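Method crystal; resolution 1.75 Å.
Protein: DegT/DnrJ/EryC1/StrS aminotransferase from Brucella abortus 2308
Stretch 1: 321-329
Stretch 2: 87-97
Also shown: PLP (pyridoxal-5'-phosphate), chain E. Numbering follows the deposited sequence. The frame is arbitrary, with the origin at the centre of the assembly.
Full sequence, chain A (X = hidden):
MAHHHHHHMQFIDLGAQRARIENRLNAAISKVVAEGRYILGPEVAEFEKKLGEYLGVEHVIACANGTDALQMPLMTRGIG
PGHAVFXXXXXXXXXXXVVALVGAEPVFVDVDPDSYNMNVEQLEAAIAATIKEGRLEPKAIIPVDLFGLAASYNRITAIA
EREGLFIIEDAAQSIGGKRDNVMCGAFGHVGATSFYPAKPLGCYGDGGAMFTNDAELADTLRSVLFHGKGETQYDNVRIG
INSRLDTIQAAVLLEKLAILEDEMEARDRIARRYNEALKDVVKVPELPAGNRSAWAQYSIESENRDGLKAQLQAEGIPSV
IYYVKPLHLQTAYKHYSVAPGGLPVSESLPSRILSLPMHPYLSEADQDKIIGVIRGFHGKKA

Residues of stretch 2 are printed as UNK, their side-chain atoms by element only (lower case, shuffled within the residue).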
ATOM      1  N   ILE A 321     -17.358 -16.979 -10.937  1.00 14.43           N
ATOM      2  CA  ILE A 321     -16.902 -18.131 -10.179  1.00 14.25           C
ATOM      3  C   ILE A 321     -15.821 -17.677  -9.216  1.00 13.95           C
ATOM      4  O   ILE A 321     -14.757 -17.247  -9.647  1.00 14.08           O
ATOM      5  CB  ILE A 321     -16.310 -19.198 -11.126  1.00 14.76           C
ATOM      6  CG1 ILE A 321     -17.378 -19.686 -12.094  1.00 15.07           C
ATOM      7  CG2 ILE A 321     -15.766 -20.385 -10.335  1.00 15.18           C
ATOM      8  CD1 ILE A 321     -16.847 -20.626 -13.163  1.00 15.82           C
ATOM      9  N   TYR A 322     -16.112 -17.768  -7.933  1.00 14.15           N
ATOM     10  CA  TYR A 322     -15.143 -17.607  -6.840  1.00 14.54           C
ATOM     11  C   TYR A 322     -15.042 -18.992  -6.146  1.00 14.14           C
ATOM     12  O   TYR A 322     -15.967 -19.375  -5.446  1.00 13.82           O
ATOM     13  CB  TYR A 322     -15.667 -16.560  -5.843  1.00 15.00           C
ATOM     14  CG  TYR A 322     -15.687 -15.173  -6.425  1.00 15.48           C
ATOM     15  CD1 TYR A 322     -14.496 -14.509  -6.707  1.00 15.88           C
ATOM     16  CD2 TYR A 322     -16.889 -14.517  -6.688  1.00 16.49           C
ATOM     17  CE1 TYR A 322     -14.508 -13.252  -7.293  1.00 16.81           C
ATOM     18  CE2 TYR A 322     -16.911 -13.253  -7.235  1.00 16.51           C
ATOM     19  CZ  TYR A 322     -15.726 -12.611  -7.505  1.00 18.17           C
ATOM     20  OH  TYR A 322     -15.755 -11.319  -8.044  1.00 19.62           O
ATOM     21  N   TYR A 323     -13.960 -19.765  -6.303  1.00 14.87           N
ATOM     22  CA  TYR A 323     -12.705 -19.382  -6.929  1.00 15.45           C
ATOM     23  C   TYR A 323     -12.368 -20.456  -7.929  1.00 15.76           C
ATOM     24  O   TYR A 323     -12.668 -21.646  -7.724  1.00 16.82           O
ATOM     25  CB  TYR A 323     -11.579 -19.299  -5.889  1.00 15.50           C
ATOM     26  CG  TYR A 323     -11.792 -18.172  -4.931  1.00 15.20           C
ATOM     27  CD1 TYR A 323     -11.328 -16.915  -5.221  1.00 15.59           C
ATOM     28  CD2 TYR A 323     -12.471 -18.371  -3.725  1.00 17.12           C
ATOM     29  CE1 TYR A 323     -11.567 -15.853  -4.371  1.00 15.14           C
ATOM     30  CE2 TYR A 323     -12.708 -17.321  -2.871  1.00 16.37           C
ATOM     31  CZ  TYR A 323     -12.234 -16.073  -3.190  1.00 16.64           C
ATOM     32  OH  TYR A 323     -12.452 -14.986  -2.373  1.00 17.08           O
ATOM     33  N   VAL A 324     -11.751 -20.040  -9.019  1.00 16.11           N
ATOM     34  CA  VAL A 324     -11.452 -20.944 -10.092  1.00 16.99           C
ATOM     35  C   VAL A 324     -10.335 -21.922  -9.737  1.00 17.20           C
ATOM     36  O   VAL A 324     -10.395 -23.078 -10.161  1.00 16.29           O
ATOM     37  CB  VAL A 324     -11.110 -20.147 -11.378  1.00 16.99           C
ATOM     38  CG1 VAL A 324     -10.577 -21.040 -12.460  1.00 18.31           C
ATOM     39  CG2 VAL A 324     -12.379 -19.450 -11.874  1.00 17.05           C
ATOM     40  N   LYS A 325      -9.335 -21.436  -9.014  1.00 17.44           N
ATOM     41  CA  LYS A 325      -8.155 -22.222  -8.656  1.00 20.30           C
ATOM     42  C   LYS A 325      -7.870 -21.957  -7.188  1.00 18.74           C
ATOM     43  O   LYS A 325      -7.527 -20.840  -6.837  1.00 18.76           O
ATOM     44  CB  LYS A 325      -6.947 -21.816  -9.529  1.00 24.06           C
ATOM     45  CG  LYS A 325      -6.257 -22.984 -10.153  1.00 28.58           C
ATOM     46  CD  LYS A 325      -5.136 -22.592 -11.094  1.00 31.26           C
ATOM     47  CE  LYS A 325      -3.945 -23.519 -10.882  1.00 34.44           C
ATOM     48  NZ  LYS A 325      -3.380 -23.939 -12.189  1.00 37.53           N
ATOM     49  N   PRO A 326      -8.065 -22.967  -6.321  1.00 17.43           N
ATOM     50  CA  PRO A 326      -7.665 -22.756  -4.904  1.00 16.66           C
ATOM     51  C   PRO A 326      -6.171 -22.522  -4.787  1.00 15.20           C
ATOM     52  O   PRO A 326      -5.404 -22.939  -5.632  1.00 15.26           O
ATOM     53  CB  PRO A 326      -8.109 -24.041  -4.218  1.00 17.15           C
ATOM     54  CG  PRO A 326      -8.025 -25.075  -5.287  1.00 19.28           C
ATOM     55  CD  PRO A 326      -8.453 -24.362  -6.575  1.00 18.96           C
ATOM     56  N   LEU A 327      -5.764 -21.831  -3.745  1.00 14.13           N
ATOM     57  CA  LEU A 327      -4.409 -21.409  -3.600  1.00 14.05           C
ATOM     58  C   LEU A 327      -3.402 -22.532  -3.668  1.00 14.28           C
ATOM     59  O   LEU A 327      -2.337 -22.352  -4.260  1.00 14.32           O
ATOM     60  CB  LEU A 327      -4.238 -20.609  -2.290  1.00 13.90           C
ATOM     61  CG  LEU A 327      -5.073 -19.326  -2.239  1.00 13.29           C
ATOM     62  CD1 LEU A 327      -4.629 -18.490  -1.025  1.00 13.10           C
ATOM     63  CD2 LEU A 327      -4.987 -18.448  -3.499  1.00 13.82           C
ATOM     64  N   HIS A 328      -3.718 -23.674  -3.073  1.00 14.68           N
ATOM     65  CA  HIS A 328      -2.730 -24.731  -2.983  1.00 15.85           C
ATOM     66  C   HIS A 328      -2.394 -25.311  -4.353  1.00 17.22           C
ATOM     67  O   HIS A 328      -1.407 -26.041  -4.476  1.00 17.93           O
ATOM     68  CB  HIS A 328      -3.150 -25.846  -2.035  1.00 16.46           C
ATOM     69  CG  HIS A 328      -4.201 -26.757  -2.577  1.00 16.76           C
ATOM     70  ND1 HIS A 328      -5.518 -26.376  -2.721  1.00 17.00           N
ATOM     71  CD2 HIS A 328      -4.133 -28.037  -3.007  1.00 17.75           C
ATOM     72  CE1 HIS A 328      -6.221 -27.386  -3.189  1.00 17.54           C
ATOM     73  NE2 HIS A 328      -5.406 -28.408  -3.368  1.00 18.76           N
ATOM     74  N   LEU A 329      -3.216 -25.024  -5.346  1.00 16.93           N
ATOM     75  CA  LEU A 329      -2.933 -25.490  -6.700  1.00 18.46           C
ATOM     76  C   LEU A 329      -2.279 -24.430  -7.558  1.00 18.76           C
ATOM     77  O   LEU A 329      -1.899 -24.720  -8.698  1.00 19.56           O
ATOM     78  CB  LEU A 329      -4.194 -26.015  -7.372  1.00 19.78           C
ATOM     79  CG  LEU A 329      -4.821 -27.221  -6.694  1.00 21.27           C
ATOM     80  CD1 LEU A 329      -6.122 -27.491  -7.430  1.00 23.39           C
ATOM     81  CD2 LEU A 329      -3.940 -28.454  -6.596  1.00 22.01           C
ATOM     82  N   UNK A  87      -3.945 -21.529   7.143  1.00 11.62           N
ATOM     83  CA  UNK A  87      -4.845 -20.710   6.301  1.00 11.70           C
ATOM     84  C   UNK A  87      -5.690 -21.604   5.404  1.00 12.01           C
ATOM     85  O   UNK A  87      -5.300 -22.760   5.092  1.00 12.47           O
ATOM     86  c   UNK A  87      -3.121 -18.880   6.352  1.00 11.69           C
ATOM     87  c   UNK A  87      -3.195 -20.346   4.374  1.00 11.85           C
ATOM     88  c   UNK A  87      -4.043 -19.675   5.447  1.00 11.64           C
ATOM     89  N   UNK A  88      -6.867 -21.094   4.975  1.00 12.30           N
ATOM     90  CA  UNK A  88      -7.558 -21.843   3.930  1.00 12.63           C
ATOM     91  C   UNK A  88      -6.863 -21.714   2.583  1.00 12.79           C
ATOM     92  O   UNK A  88      -6.107 -20.779   2.348  1.00 12.29           O
ATOM     93  c   UNK A  88      -8.940 -21.171   3.868  1.00 12.54           C
ATOM     94  c   UNK A  88      -7.568 -19.841   5.306  1.00 11.87           C
ATOM     95  c   UNK A  88      -8.974 -20.166   4.960  1.00 12.06           C
ATOM     96  N   UNK A  89      -7.063 -22.721   1.737  1.00 13.46           N
ATOM     97  CA  UNK A  89      -6.703 -22.636   0.323  1.00 13.12           C
ATOM     98  C   UNK A  89      -7.856 -22.018  -0.494  1.00 13.05           C
ATOM     99  O   UNK A  89      -7.611 -21.381  -1.529  1.00 13.66           O
ATOM    100  c   UNK A  89      -6.379 -24.046  -0.178  1.00 13.93           C
ATOM    101  o   UNK A  89      -6.207 -24.069  -1.579  1.00 13.60           O
ATOM    102  N   UNK A  90      -9.105 -22.231  -0.067  1.00 12.74           N
ATOM    103  CA  UNK A  90     -10.254 -21.649  -0.745  1.00 12.49           C
ATOM    104  C   UNK A  90     -10.510 -20.237  -0.234  1.00 12.80           C
ATOM    105  O   UNK A  90     -11.334 -20.041   0.649  1.00 13.12           O
ATOM    106  c   UNK A  90     -12.343 -22.818  -2.862  1.00 12.82           C
ATOM    107  c   UNK A  90     -14.469 -21.940  -3.537  1.00 12.69           C
ATOM    108  c   UNK A  90     -11.488 -22.547  -0.552  1.00 12.75           C
ATOM    109  c   UNK A  90     -13.728 -21.661  -1.280  1.00 12.90           C
ATOM    110  c   UNK A  90     -14.692 -21.461  -2.251  1.00 12.76           C
ATOM    111  c   UNK A  90     -12.542 -22.347  -1.588  1.00 12.48           C
ATOM    112  c   UNK A  90     -13.288 -22.630  -3.845  1.00 12.99           C
ATOM    113  N   UNK A  91      -9.727 -19.284  -0.740  1.00 13.08           N
ATOM    114  CA  UNK A  91      -9.787 -17.895  -0.351  1.00 12.69           C
ATOM    115  C   UNK A  91      -8.987 -17.080  -1.381  1.00 13.32           C
ATOM    116  O   UNK A  91      -8.322 -17.648  -2.278  1.00 13.08           O
ATOM    117  c   UNK A  91      -9.216 -17.692   1.074  1.00 12.98           C
ATOM    118  c   UNK A  91      -7.719 -18.114   1.166  1.00 12.83           C
ATOM    119  o   UNK A  91      -9.383 -16.340   1.477  1.00 12.19           O
ATOM    120  N   UNK A  92      -9.036 -15.758  -1.237  1.00 12.83           N
ATOM    121  CA  UNK A  92      -8.222 -14.853  -2.037  1.00 13.86           C
ATOM    122  C   UNK A  92      -6.751 -14.988  -1.700  1.00 13.14           C
ATOM    123  O   UNK A  92      -6.389 -15.259  -0.547  1.00 12.46           O
ATOM    124  c   UNK A  92      -6.462 -10.577  -2.904  1.00 16.05           C
ATOM    125  c   UNK A  92      -8.003 -12.398  -2.647  1.00 15.61           C
ATOM    126  c   UNK A  92      -8.674 -13.418  -1.776  1.00 14.21           C
ATOM    127  c   UNK A  92      -8.325 -12.298  -4.002  1.00 17.56           C
ATOM    128  c   UNK A  92      -7.097 -11.522  -2.115  1.00 15.27           C
ATOM    129  c   UNK A  92      -6.781 -10.474  -4.248  1.00 16.06           C
ATOM    130  c   UNK A  92      -7.687 -11.357  -4.810  1.00 17.74           C
ATOM    131  N   UNK A  93      -5.878 -14.794  -2.698  1.00 12.32           N
ATOM    132  CA  UNK A  93      -4.446 -15.058  -2.527  1.00 11.97           C
ATOM    133  C   UNK A  93      -3.796 -14.378  -1.310  1.00 11.31           C
ATOM    134  O   UNK A  93      -2.876 -14.909  -0.725  1.00 11.65           O
ATOM    135  c   UNK A  93      -3.700 -14.627  -3.784  1.00 12.16           C
ATOM    136  N   UNK A  94      -4.193 -13.149  -1.007  1.00 10.48           N
ATOM    137  CA  UNK A  94      -3.620 -12.390   0.098  1.00 10.53           C
ATOM    138  C   UNK A  94      -3.512 -13.180   1.406  1.00 10.96           C
ATOM    139  O   UNK A  94      -2.532 -13.076   2.040  1.00 11.07           O
ATOM    140  c   UNK A  94      -4.435 -11.145   0.346  1.00 10.62           C
ATOM    141  N   UNK A  95      -4.531 -13.995   1.769  1.00 11.55           N
ATOM    142  CA  UNK A  95      -4.554 -14.736   3.049  1.00 11.49           C
ATOM    143  C   UNK A  95      -3.253 -15.579   3.232  1.00 11.97           C
ATOM    144  O   UNK A  95      -2.673 -15.624   4.310  1.00 12.71           O
ATOM    145  c   UNK A  95      -6.013 -16.221   4.542  1.00 12.83           C
ATOM    146  c   UNK A  95      -5.826 -15.610   3.132  1.00 12.23           C
ATOM    147  o   UNK A  95      -7.000 -14.826   2.764  1.00 12.59           O
ATOM    148  N   UNK A  96      -2.822 -16.285   2.180  1.00 11.72           N
ATOM    149  CA  UNK A  96      -1.585 -17.055   2.193  1.00 11.86           C
ATOM    150  C   UNK A  96      -0.354 -16.253   1.822  1.00 11.99           C
ATOM    151  O   UNK A  96       0.710 -16.480   2.362  1.00 12.48           O
ATOM    152  c   UNK A  96      -1.675 -18.253   1.276  1.00 12.02           C
ATOM    153  N   UNK A  97      -0.500 -15.322   0.887  1.00 12.37           N
ATOM    154  CA  UNK A  97       0.623 -14.614   0.355  1.00 12.75           C
ATOM    155  C   UNK A  97       1.394 -13.837   1.409  1.00 12.67           C
ATOM    156  O   UNK A  97       2.633 -13.841   1.381  1.00 13.39           O
ATOM    157  c   UNK A  97       1.228 -12.803  -1.348  1.00 14.51           C
ATOM    158  o   UNK A  97      -0.194 -10.960  -1.863  1.00 16.61           O
ATOM    159  o   UNK A  97       0.830 -11.956  -3.562  1.00 16.26           O
ATOM    160  c   UNK A  97       0.140 -13.670  -0.730  1.00 13.64           C
ATOM    161  c   UNK A  97       0.594 -11.806  -2.321  1.00 15.66           C
TER
HETATM  162  N1  PLP E 403      -8.663 -11.352   2.111  1.00 12.49           N
HETATM  163  C2  PLP E 403      -9.768 -11.724   1.438  1.00 13.44           C
HETATM  164  C2A PLP E 403     -10.630 -12.873   1.902  1.00 13.83           C
HETATM  165  C3  PLP E 403     -10.181 -10.912   0.261  1.00 14.24           C
HETATM  166  O3  PLP E 403     -11.298 -11.241  -0.376  1.00 13.36           O
HETATM  167  C4  PLP E 403      -9.273  -9.827  -0.200  1.00 15.06           C
HETATM  168  C4A PLP E 403      -9.506  -8.858  -1.293  1.00 20.41           C
HETATM  169  O4A PLP E 403     -10.602  -8.388  -1.524  1.00 26.40           O
HETATM  170  C5  PLP E 403      -8.092  -9.547   0.627  1.00 14.25           C
HETATM  171  C6  PLP E 403      -7.854 -10.341   1.752  1.00 12.83           C
HETATM  172  C5A PLP E 403      -7.130  -8.442   0.249  1.00 12.98           C
HETATM  173  O4P PLP E 403      -7.722  -7.141   0.367  1.00 13.74           O
HETATM  174  P   PLP E 403      -7.267  -5.947  -0.609  1.00 13.40           P
HETATM  175  O1P PLP E 403      -7.799  -4.652  -0.000  1.00 12.60           O
HETATM  176  O2P PLP E 403      -5.770  -6.017  -0.767  1.00 12.87           O
HETATM  177  O3P PLP E 403      -8.027  -6.303  -1.897  1.00 13.95           O
HETATM  178  O   HOH W   1      -8.288 -18.646  -4.787  1.00 31.02           O

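Position 87, at the end of a strand, carries one side-chain carbon that bears two more; this beta-branched, all-carbon group stays clear of stretch 1 and is Val 87. At position 88 three carbons close a ring onto the backbone nitrogen, which identifies Pro 88. Position 89 has one carbon followed by one oxygen, and that oxygen lies 2.7 Å from ND1 of His 328, near the plane of the imidazole: a serine, Ser 89. Its OG also accepts a hydrogen bond from His 328 N at 2.9 Å, while its backbone O accepts one from Leu 327 N, likewise at 2.9 Å and nearly straight.

Position 90 bears one carbon and then a six-membered carbon ring without a hydroxyl, hence Phe 90. Its CB points away from stretch 1, yet the ring returns, bringing CZ to 3.5 Å from Tyr 322 O and offering a face to the edge of Tyr 323, with centroids 5.5 Å apart and planes at 85°. At position 91 the first carbon carries one oxygen and one carbon, the pattern of Thr 91. Its CG2 lies 3.8 Å from Leu 327 CD1, and its backbone C sits over one face of the Tyr 323 ring, 3.9 Å from CZ. A water donates to both Thr 91 O and Lys 325 O, at 2.7 and 3.1 Å, bridging the stretches.

Position 92 again shows one carbon and a six-carbon ring, so it is Phe 92. Its CB approaches Tyr 323 OH at 4.1 Å, whereas the ring lays a face on the cofactor, CD2 lying 3.4 Å from PLP C4. A single carbon at position 93, 4.0 Å from Leu 327 CD2, marks Ala 93. Position 94, also with one carbon, is Ala 94; it misses stretch 1 but its CB is 3.8 Å from PLP C6. Position 95 has a carbon bearing one oxygen and one carbon: Thr 95, whose OG1 accepts a hydrogen bond from Thr 91 OG1. The lone carbon of position 96, 3.8 Å from Leu 327 CD1, gives Ala 96. Position 97, three carbons with two oxygens on the third, is Glu 97, out of reach of stretch 1.

The contact joins polar anchoring to apolar packing. Ser 89 fixes the backbone at Leu 327 and His 328, while the Leu 327 side chain packs against Thr 91, Ala 93 and Ala 96. Tyr 323 extends the surface along Phe 90 and Thr 91, and stretch 2 also contacts PLP.

Stretch 2 (87-97) VPSFTFAATAE
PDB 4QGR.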